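PDB 1KDJ: plastocyanin from Adiantum capillus-veneris, which carries electrons from the cytochrome b6-f complex to P700 of photosystem I by means of a bound copper ion. Local coordinates for residues N11-Y15 with H90-K96. Sequence-based numbering, arbitrary orientation.
Sequences NFKFY and HKSANMK. With CU (copper (II) ion), chain B.
The carbonyl O of Phe12 accepts a hydrogen bond from a water at 2.7 Å, and the same water donates to the O of Ala93. Met95 presses its CB and CG against this carbonyl, with CB 3.4 Å from Phe12 O. A second water bridges Phe14 and Lys96, accepting from Phe14 N and donating to Lys96 O. The two segments thus meet through water and side chains rather than as paired strands.

The main side-chain contact is an offset stack of the Phe12 and His90 rings. Their centroids are 3.9 Å apart and the planes are tilted by 19°. His90 CD2 lies over the centre of the phenyl ring, and NE2 comes within 3.3 Å of Phe12 CE1. CG of Phe12 is anti to its carbonyl carbon (chi1 -54°), which swings the ring over the imidazole. Ala93 CB touches the same phenyl ring at CD2.

Residues 90-95 belong to the copper-ligand loop of a cupredoxin fold, between strands 81-86 and 96-101; residues 11-15 come from a distant part of the chain. His90 binds copper through ND1 at 2.1 Å, with His37, Cys87 and Met95 completing the site. The phenyl lies over CD2 and NE2 of the imidazole, consistent with pi-pi stacking that hinders protonation of an active-site histidine in this plastocyanin. A leucine in place of Phe12 would probably leave the imidazole without its stacking partner and freer to turn if it came off the metal.

Met95 is extended, with CG anti to the backbone N (chi1 -179°). Its SD sits 2.9 Å from the copper and also packs on Phe12 CB. Its CE makes a CH-pi contact over the face of Phe14, 4.1 Å from the ring centroid. Phe85 meets Phe14 edge-to-face, and Val3, Val5 and Ile39 also pack against Phe14.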
loop_
_atom_site.group_PDB
_atom_site.type_symbol
_atom_site.label_atom_id
_atom_site.label_comp_id
_atom_site.label_asym_id
_atom_site.label_seq_id
_atom_site.Cartn_x
_atom_site.Cartn_y
_atom_site.Cartn_z
ATOM N N ASN A 11 14.626 -5.195 -5.938
ATOM C CA ASN A 11 13.633 -6.256 -5.853
ATOM C C ASN A 11 12.231 -5.658 -5.801
ATOM O O ASN A 11 12.048 -4.566 -5.276
ATOM C CB ASN A 11 13.806 -7.077 -4.604
ATOM C CG ASN A 11 15.027 -7.937 -4.702
ATOM O OD1 ASN A 11 15.152 -8.767 -5.597
ATOM N ND2 ASN A 11 15.929 -7.803 -3.749
ATOM N N PHE A 12 11.229 -6.332 -6.304
ATOM C CA PHE A 12 9.882 -5.778 -6.315
ATOM C C PHE A 12 9.128 -6.366 -5.098
ATOM O O PHE A 12 8.317 -7.301 -5.220
ATOM C CB PHE A 12 9.204 -6.174 -7.610
ATOM C CG PHE A 12 9.952 -5.833 -8.907
ATOM C CD1 PHE A 12 10.698 -4.676 -9.017
ATOM C CD2 PHE A 12 9.816 -6.718 -9.969
ATOM C CE1 PHE A 12 11.318 -4.386 -10.220
ATOM C CE2 PHE A 12 10.441 -6.421 -11.164
ATOM C CZ PHE A 12 11.180 -5.257 -11.280
ATOM N N LYS A 13 9.385 -5.814 -3.917
ATOM C CA LYS A 13 8.836 -6.361 -2.683
ATOM C C LYS A 13 8.519 -5.249 -1.724
ATOM O O LYS A 13 9.165 -4.204 -1.656
ATOM C CB LYS A 13 9.859 -7.292 -2.001
ATOM C CG LYS A 13 10.307 -8.608 -2.632
ATOM C CD LYS A 13 9.488 -9.693 -1.971
ATOM C CE LYS A 13 9.705 -11.117 -2.500
ATOM N NZ LYS A 13 8.563 -11.964 -2.095
ATOM N N PHE A 14 7.497 -5.519 -0.910
ATOM C CA PHE A 14 7.174 -4.668 0.230
ATOM C C PHE A 14 7.832 -5.360 1.456
ATOM O O PHE A 14 7.823 -6.584 1.550
ATOM C CB PHE A 14 5.636 -4.588 0.473
ATOM C CG PHE A 14 4.882 -3.780 -0.591
ATOM C CD1 PHE A 14 4.912 -2.398 -0.499
ATOM C CD2 PHE A 14 4.191 -4.450 -1.603
ATOM C CE1 PHE A 14 4.217 -1.647 -1.448
ATOM C CE2 PHE A 14 3.510 -3.693 -2.539
ATOM C CZ PHE A 14 3.531 -2.313 -2.446
ATOM N N TYR A 15 8.355 -4.559 2.352
ATOM C CA TYR A 15 9.049 -5.004 3.550
ATOM C C TYR A 15 8.449 -4.373 4.806
ATOM O O TYR A 15 8.717 -3.187 5.057
ATOM C CB TYR A 15 10.522 -4.620 3.405
ATOM C CG TYR A 15 11.241 -5.380 2.293
ATOM C CD1 TYR A 15 11.458 -6.735 2.401
ATOM C CD2 TYR A 15 11.714 -4.663 1.202
ATOM C CE1 TYR A 15 12.144 -7.394 1.417
ATOM C CE2 TYR A 15 12.399 -5.317 0.214
ATOM C CZ TYR A 15 12.601 -6.672 0.336
ATOM O OH TYR A 15 13.293 -7.336 -0.638
ATOM N N HIS A 90 4.510 -3.187 -10.977
ATOM C CA HIS A 90 5.079 -4.518 -10.733
ATOM C C HIS A 90 4.083 -5.540 -10.216
ATOM O O HIS A 90 4.446 -6.596 -9.681
ATOM C CB HIS A 90 6.283 -4.359 -9.762
ATOM C CG HIS A 90 7.362 -3.363 -10.227
ATOM N ND1 HIS A 90 7.543 -2.226 -9.583
ATOM C CD2 HIS A 90 8.227 -3.479 -11.282
ATOM C CE1 HIS A 90 8.510 -1.577 -10.197
ATOM N NE2 HIS A 90 8.900 -2.352 -11.198
ATOM N N LYS A 91 2.805 -5.267 -10.519
ATOM C CA LYS A 91 1.684 -6.134 -10.129
ATOM C C LYS A 91 1.849 -7.535 -10.664
ATOM O O LYS A 91 1.720 -8.506 -9.930
ATOM C CB LYS A 91 0.337 -5.584 -10.653
ATOM C CG LYS A 91 -0.882 -6.250 -10.000
ATOM C CD LYS A 91 -2.180 -5.640 -10.533
ATOM C CE LYS A 91 -3.435 -6.139 -9.776
ATOM N NZ LYS A 91 -4.226 -7.069 -10.571
ATOM N N SER A 92 2.175 -7.699 -11.937
ATOM C CA SER A 92 2.378 -9.021 -12.502
ATOM C C SER A 92 3.613 -9.708 -11.921
ATOM O O SER A 92 3.772 -10.919 -12.055
ATOM C CB SER A 92 2.513 -8.874 -13.991
ATOM O OG SER A 92 3.426 -7.793 -14.240
ATOM N N ALA A 93 4.510 -8.962 -11.266
ATOM C CA ALA A 93 5.638 -9.572 -10.590
ATOM C C ALA A 93 5.321 -9.864 -9.114
ATOM O O ALA A 93 6.223 -10.009 -8.292
ATOM C CB ALA A 93 6.831 -8.635 -10.685
ATOM N N ASN A 94 4.037 -9.921 -8.758
ATOM C CA ASN A 94 3.509 -10.235 -7.436
ATOM C C ASN A 94 4.032 -9.346 -6.337
ATOM O O ASN A 94 4.209 -9.745 -5.185
ATOM C CB ASN A 94 3.776 -11.718 -7.123
ATOM C CG ASN A 94 2.945 -12.366 -5.996
ATOM O OD1 ASN A 94 2.084 -13.206 -6.244
ATOM N ND2 ASN A 94 3.104 -12.153 -4.694
ATOM N N MET A 95 4.255 -8.073 -6.636
ATOM C CA MET A 95 4.576 -7.113 -5.598
ATOM C C MET A 95 3.242 -6.613 -4.980
ATOM O O MET A 95 2.572 -5.644 -5.378
ATOM C CB MET A 95 5.364 -5.962 -6.177
ATOM C CG MET A 95 5.765 -4.920 -5.187
ATOM S SD MET A 95 6.924 -3.679 -5.781
ATOM C CE MET A 95 7.113 -2.680 -4.350
ATOM N N LYS A 96 2.929 -7.341 -3.908
ATOM C CA LYS A 96 1.695 -7.172 -3.177
ATOM C C LYS A 96 1.932 -7.422 -1.684
ATOM O O LYS A 96 2.960 -8.012 -1.307
ATOM C CB LYS A 96 0.651 -8.153 -3.736
ATOM C CG LYS A 96 0.911 -9.640 -3.529
ATOM C CD LYS A 96 -0.294 -10.416 -4.054
ATOM C CE LYS A 96 -0.128 -11.947 -3.954
ATOM N NZ LYS A 96 -0.145 -12.428 -2.583
HETATM CU CU CU B . 6.721 -1.578 -7.803
HETATM O O HOH W 1 8.357 -9.775 -6.233
HETATM O O HOH W 2 5.834 -7.722 -1.611
#